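Local coordinates for protein berberine bridge enzyme-like 28 (Arabidopsis thaliana, PDB 5D79) that binds the cofactor FAD as a secreted, cell-wall oxidoreductase of the berberine bridge enzyme-like family and takes part in adaptation to salt stress, at residues Y157-A168 and M334-W342. Numbering follows the deposited sequence.
Sequences YYEIGKTTKSLA and MSWIESVLW
The indole of W336 is held on both faces: A168 CB sits over the six-membered ring in a CH-pi contact, 3.4 Å from its centroid, and V340 CG2 lies on the opposite face, nearer the rim. The indole's edge is turned to Y157 in an offset edge-to-face pair, planes at 89°, with W336 CH2 3.6 Å from Y157 CD1. Alanine suits its place because a lone methyl can settle on the ring centre. V340 serves both aromatics, its CG1 reaching Y157 CD2 at 3.5 Å. The hydroxyl at the far end of the tyrosine ring is hydrogen-bonded to the carbonyl of G172.

Helix segments 157-163 and 336-342 pass 9.8 Å apart, their N-to-C directions 141° apart. They join the PCMH-type FAD-binding domain to the helix after strand 331-334, an edge strand of the seven-stranded antiparallel sheet that, as in relatives, belongs to the substrate-binding domain. G161, lacking a side chain, lets I337 CG1 rest 3.7 Å from its CA. The turn at chi2 of I337 then brings CD1 3.4 Å from Y157 O.

At the exposed margin K165, bent at chi2, folds back so that NZ donates to G161 O (2.7 Å). S335 and E338 form a capping box: the short serine hydroxyl accepts from E338 N, while the longer glutamate reaches back to take S335 N on OE1, nearly straight at 177°.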
loop_
_atom_site.group_PDB
_atom_site.type_symbol
_atom_site.label_atom_id
_atom_site.label_comp_id
_atom_site.label_asym_id
_atom_site.label_seq_id
_atom_site.Cartn_x
_atom_site.Cartn_y
_atom_site.Cartn_z
ATOM N N TYR A 157 -14.782 2.241 -1.479
ATOM C CA TYR A 157 -15.123 3.644 -1.621
ATOM C C TYR A 157 -16.489 3.813 -2.271
ATOM O O TYR A 157 -17.326 4.596 -1.806
ATOM C CB TYR A 157 -14.061 4.361 -2.449
ATOM C CG TYR A 157 -12.769 4.560 -1.719
ATOM C CD1 TYR A 157 -12.710 4.456 -0.339
ATOM C CD2 TYR A 157 -11.594 4.858 -2.405
ATOM C CE1 TYR A 157 -11.512 4.645 0.339
ATOM C CE2 TYR A 157 -10.395 5.056 -1.734
ATOM C CZ TYR A 157 -10.369 4.950 -0.366
ATOM O OH TYR A 157 -9.198 5.139 0.314
ATOM N N TYR A 158 -16.706 3.063 -3.345
ATOM C CA TYR A 158 -17.923 3.173 -4.138
ATOM C C TYR A 158 -19.138 2.793 -3.319
ATOM O O TYR A 158 -20.179 3.436 -3.396
ATOM C CB TYR A 158 -17.830 2.291 -5.380
ATOM C CG TYR A 158 -19.006 2.407 -6.306
ATOM C CD1 TYR A 158 -19.211 3.560 -7.064
ATOM C CD2 TYR A 158 -19.910 1.358 -6.444
ATOM C CE1 TYR A 158 -20.288 3.663 -7.930
ATOM C CE2 TYR A 158 -20.987 1.451 -7.307
ATOM C CZ TYR A 158 -21.172 2.602 -8.046
ATOM O OH TYR A 158 -22.248 2.685 -8.900
ATOM N N GLU A 159 -18.992 1.746 -2.520
ATOM C CA GLU A 159 -20.101 1.229 -1.731
ATOM C C GLU A 159 -20.518 2.259 -0.669
ATOM O O GLU A 159 -21.698 2.584 -0.525
ATOM C CB GLU A 159 -19.696 -0.120 -1.119
ATOM C CG GLU A 159 -20.796 -0.891 -0.403
ATOM C CD GLU A 159 -22.022 -1.184 -1.259
ATOM O OE1 GLU A 159 -21.896 -1.433 -2.493
ATOM O OE2 GLU A 159 -23.123 -1.166 -0.661
ATOM N N ILE A 160 -19.528 2.783 0.044
ATOM C CA ILE A 160 -19.723 3.895 0.964
ATOM C C ILE A 160 -20.309 5.137 0.283
ATOM O O ILE A 160 -21.398 5.586 0.630
ATOM C CB ILE A 160 -18.405 4.296 1.615
ATOM C CG1 ILE A 160 -17.791 3.105 2.352
ATOM C CG2 ILE A 160 -18.628 5.467 2.544
ATOM C CD1 ILE A 160 -16.379 3.349 2.837
ATOM N N GLY A 161 -19.584 5.679 -0.690
ATOM C CA GLY A 161 -19.929 6.955 -1.285
ATOM C C GLY A 161 -21.280 7.023 -1.963
ATOM O O GLY A 161 -21.923 8.070 -1.947
ATOM N N LYS A 162 -21.710 5.914 -2.565
ATOM C CA LYS A 162 -23.022 5.823 -3.221
ATOM C C LYS A 162 -24.177 5.734 -2.220
ATOM O O LYS A 162 -25.321 6.012 -2.574
ATOM C CB LYS A 162 -23.073 4.606 -4.147
ATOM C CG LYS A 162 -22.222 4.727 -5.378
ATOM C CD LYS A 162 -22.948 5.504 -6.444
ATOM C CE LYS A 162 -24.200 4.762 -6.900
ATOM N NZ LYS A 162 -24.914 5.504 -7.966
ATOM N N THR A 163 -23.860 5.346 -0.980
ATOM C CA THR A 163 -24.844 5.109 0.084
ATOM C C THR A 163 -25.035 6.304 1.011
ATOM O O THR A 163 -26.154 6.638 1.384
ATOM C CB THR A 163 -24.444 3.901 0.967
ATOM O OG1 THR A 163 -24.163 2.758 0.146
ATOM C CG2 THR A 163 -25.560 3.568 1.950
ATOM N N THR A 164 -23.929 6.923 1.402
ATOM C CA THR A 164 -23.970 8.078 2.286
ATOM C C THR A 164 -22.865 9.040 1.945
ATOM O O THR A 164 -21.794 8.623 1.531
ATOM C CB THR A 164 -23.829 7.691 3.756
ATOM O OG1 THR A 164 -23.886 8.877 4.557
ATOM C CG2 THR A 164 -22.505 6.972 4.006
ATOM N N LYS A 165 -23.130 10.330 2.123
ATOM C CA LYS A 165 -22.128 11.359 1.881
ATOM C C LYS A 165 -21.417 11.808 3.176
ATOM O O LYS A 165 -20.472 12.602 3.138
ATOM C CB LYS A 165 -22.778 12.559 1.191
ATOM C CG LYS A 165 -23.569 12.196 -0.044
ATOM C CD LYS A 165 -22.671 11.600 -1.132
ATOM C CE LYS A 165 -23.475 11.195 -2.360
ATOM N NZ LYS A 165 -22.700 10.331 -3.291
ATOM N N SER A 166 -21.863 11.301 4.319
ATOM C CA SER A 166 -21.317 11.753 5.593
ATOM C C SER A 166 -20.379 10.727 6.255
ATOM O O SER A 166 -19.980 10.900 7.404
ATOM C CB SER A 166 -22.460 12.119 6.551
ATOM O OG SER A 166 -23.283 11.001 6.833
ATOM N N LEU A 167 -20.027 9.667 5.535
ATOM C CA LEU A 167 -19.072 8.691 6.046
ATOM C C LEU A 167 -17.979 8.419 5.031
ATOM O O LEU A 167 -18.156 8.642 3.834
ATOM C CB LEU A 167 -19.759 7.378 6.414
ATOM C CG LEU A 167 -20.706 7.332 7.613
ATOM C CD1 LEU A 167 -21.135 5.891 7.867
ATOM C CD2 LEU A 167 -20.064 7.932 8.837
ATOM N N ALA A 168 -16.849 7.931 5.526
ATOM C CA ALA A 168 -15.686 7.657 4.696
ATOM C C ALA A 168 -14.870 6.523 5.296
ATOM O O ALA A 168 -15.209 5.978 6.345
ATOM C CB ALA A 168 -14.817 8.914 4.549
ATOM N N MET A 334 -16.458 19.964 -2.738
ATOM C CA MET A 334 -17.120 18.772 -3.269
ATOM C C MET A 334 -17.342 17.794 -2.121
ATOM O O MET A 334 -16.986 18.097 -0.984
ATOM C CB MET A 334 -16.287 18.119 -4.380
ATOM C CG MET A 334 -14.908 17.637 -3.918
ATOM S SD MET A 334 -13.895 16.989 -5.256
ATOM C CE MET A 334 -13.766 18.415 -6.306
ATOM N N SER A 335 -17.924 16.631 -2.410
ATOM C CA SER A 335 -18.093 15.601 -1.380
ATOM C C SER A 335 -16.784 14.824 -1.196
ATOM O O SER A 335 -15.887 14.914 -2.025
ATOM C CB SER A 335 -19.240 14.660 -1.743
ATOM O OG SER A 335 -18.893 13.862 -2.858
ATOM N N TRP A 336 -16.659 14.072 -0.110
ATOM C CA TRP A 336 -15.435 13.312 0.082
ATOM C C TRP A 336 -15.290 12.262 -1.014
ATOM O O TRP A 336 -14.207 12.070 -1.556
ATOM C CB TRP A 336 -15.388 12.654 1.466
ATOM C CG TRP A 336 -14.363 11.585 1.528
ATOM C CD1 TRP A 336 -13.020 11.733 1.751
ATOM C CD2 TRP A 336 -14.587 10.184 1.319
ATOM N NE1 TRP A 336 -12.396 10.508 1.697
ATOM C CE2 TRP A 336 -13.333 9.542 1.429
ATOM C CE3 TRP A 336 -15.729 9.410 1.043
ATOM C CZ2 TRP A 336 -13.188 8.161 1.282
ATOM C CZ3 TRP A 336 -15.581 8.042 0.895
ATOM C CH2 TRP A 336 -14.319 7.429 1.014
ATOM N N ILE A 337 -16.380 11.596 -1.362
ATOM C CA ILE A 337 -16.292 10.569 -2.375
ATOM C C ILE A 337 -15.886 11.198 -3.715
ATOM O O ILE A 337 -15.188 10.575 -4.513
ATOM C CB ILE A 337 -17.628 9.770 -2.515
ATOM C CG1 ILE A 337 -17.450 8.589 -3.480
ATOM C CG2 ILE A 337 -18.795 10.666 -2.954
ATOM C CD1 ILE A 337 -16.359 7.617 -3.044
ATOM N N GLU A 338 -16.295 12.436 -3.964
ATOM C CA GLU A 338 -15.883 13.098 -5.194
ATOM C C GLU A 338 -14.391 13.444 -5.133
ATOM O O GLU A 338 -13.704 13.462 -6.160
ATOM C CB GLU A 338 -16.739 14.341 -5.450
ATOM C CG GLU A 338 -18.126 14.003 -5.994
ATOM C CD GLU A 338 -19.010 15.223 -6.203
ATOM O OE1 GLU A 338 -18.923 16.184 -5.409
ATOM O OE2 GLU A 338 -19.799 15.219 -7.168
ATOM N N SER A 339 -13.885 13.686 -3.925
ATOM C CA SER A 339 -12.469 14.000 -3.732
ATOM C C SER A 339 -11.596 12.763 -3.987
ATOM O O SER A 339 -10.426 12.885 -4.346
ATOM C CB SER A 339 -12.218 14.547 -2.328
ATOM O OG SER A 339 -12.145 13.503 -1.379
ATOM N N VAL A 340 -12.178 11.582 -3.801
ATOM C CA VAL A 340 -11.522 10.325 -4.156
ATOM C C VAL A 340 -11.254 10.254 -5.671
ATOM O O VAL A 340 -10.156 9.917 -6.106
ATOM C CB VAL A 340 -12.376 9.096 -3.708
ATOM C CG1 VAL A 340 -11.810 7.805 -4.265
ATOM C CG2 VAL A 340 -12.483 9.027 -2.184
ATOM N N LEU A 341 -12.259 10.567 -6.476
ATOM C CA LEU A 341 -12.066 10.610 -7.920
ATOM C C LEU A 341 -11.039 11.675 -8.259
ATOM O O LEU A 341 -10.238 11.527 -9.176
ATOM C CB LEU A 341 -13.381 10.905 -8.656
ATOM C CG LEU A 341 -14.344 9.766 -8.988
ATOM C CD1 LEU A 341 -14.932 9.200 -7.730
ATOM C CD2 LEU A 341 -15.446 10.277 -9.876
ATOM N N TRP A 342 -11.081 12.762 -7.507
ATOM C CA TRP A 342 -10.204 13.884 -7.755
ATOM C C TRP A 342 -8.763 13.434 -7.606
ATOM O O TRP A 342 -7.958 13.574 -8.518
ATOM C CB TRP A 342 -10.532 15.017 -6.788
ATOM C CG TRP A 342 -9.975 16.358 -7.147
ATOM C CD1 TRP A 342 -10.524 17.287 -8.002
ATOM C CD2 TRP A 342 -8.781 16.942 -6.635
ATOM N NE1 TRP A 342 -9.728 18.405 -8.052
ATOM C CE2 TRP A 342 -8.654 18.219 -7.221
ATOM C CE3 TRP A 342 -7.799 16.509 -5.739
ATOM C CZ2 TRP A 342 -7.582 19.065 -6.938
ATOM C CZ3 TRP A 342 -6.732 17.350 -5.461
ATOM C CH2 TRP A 342 -6.635 18.613 -6.055
HETATM O O HOH W 1 -18.716 13.976 2.147
HETATM O O HOH W 2 -20.741 12.858 -4.350
#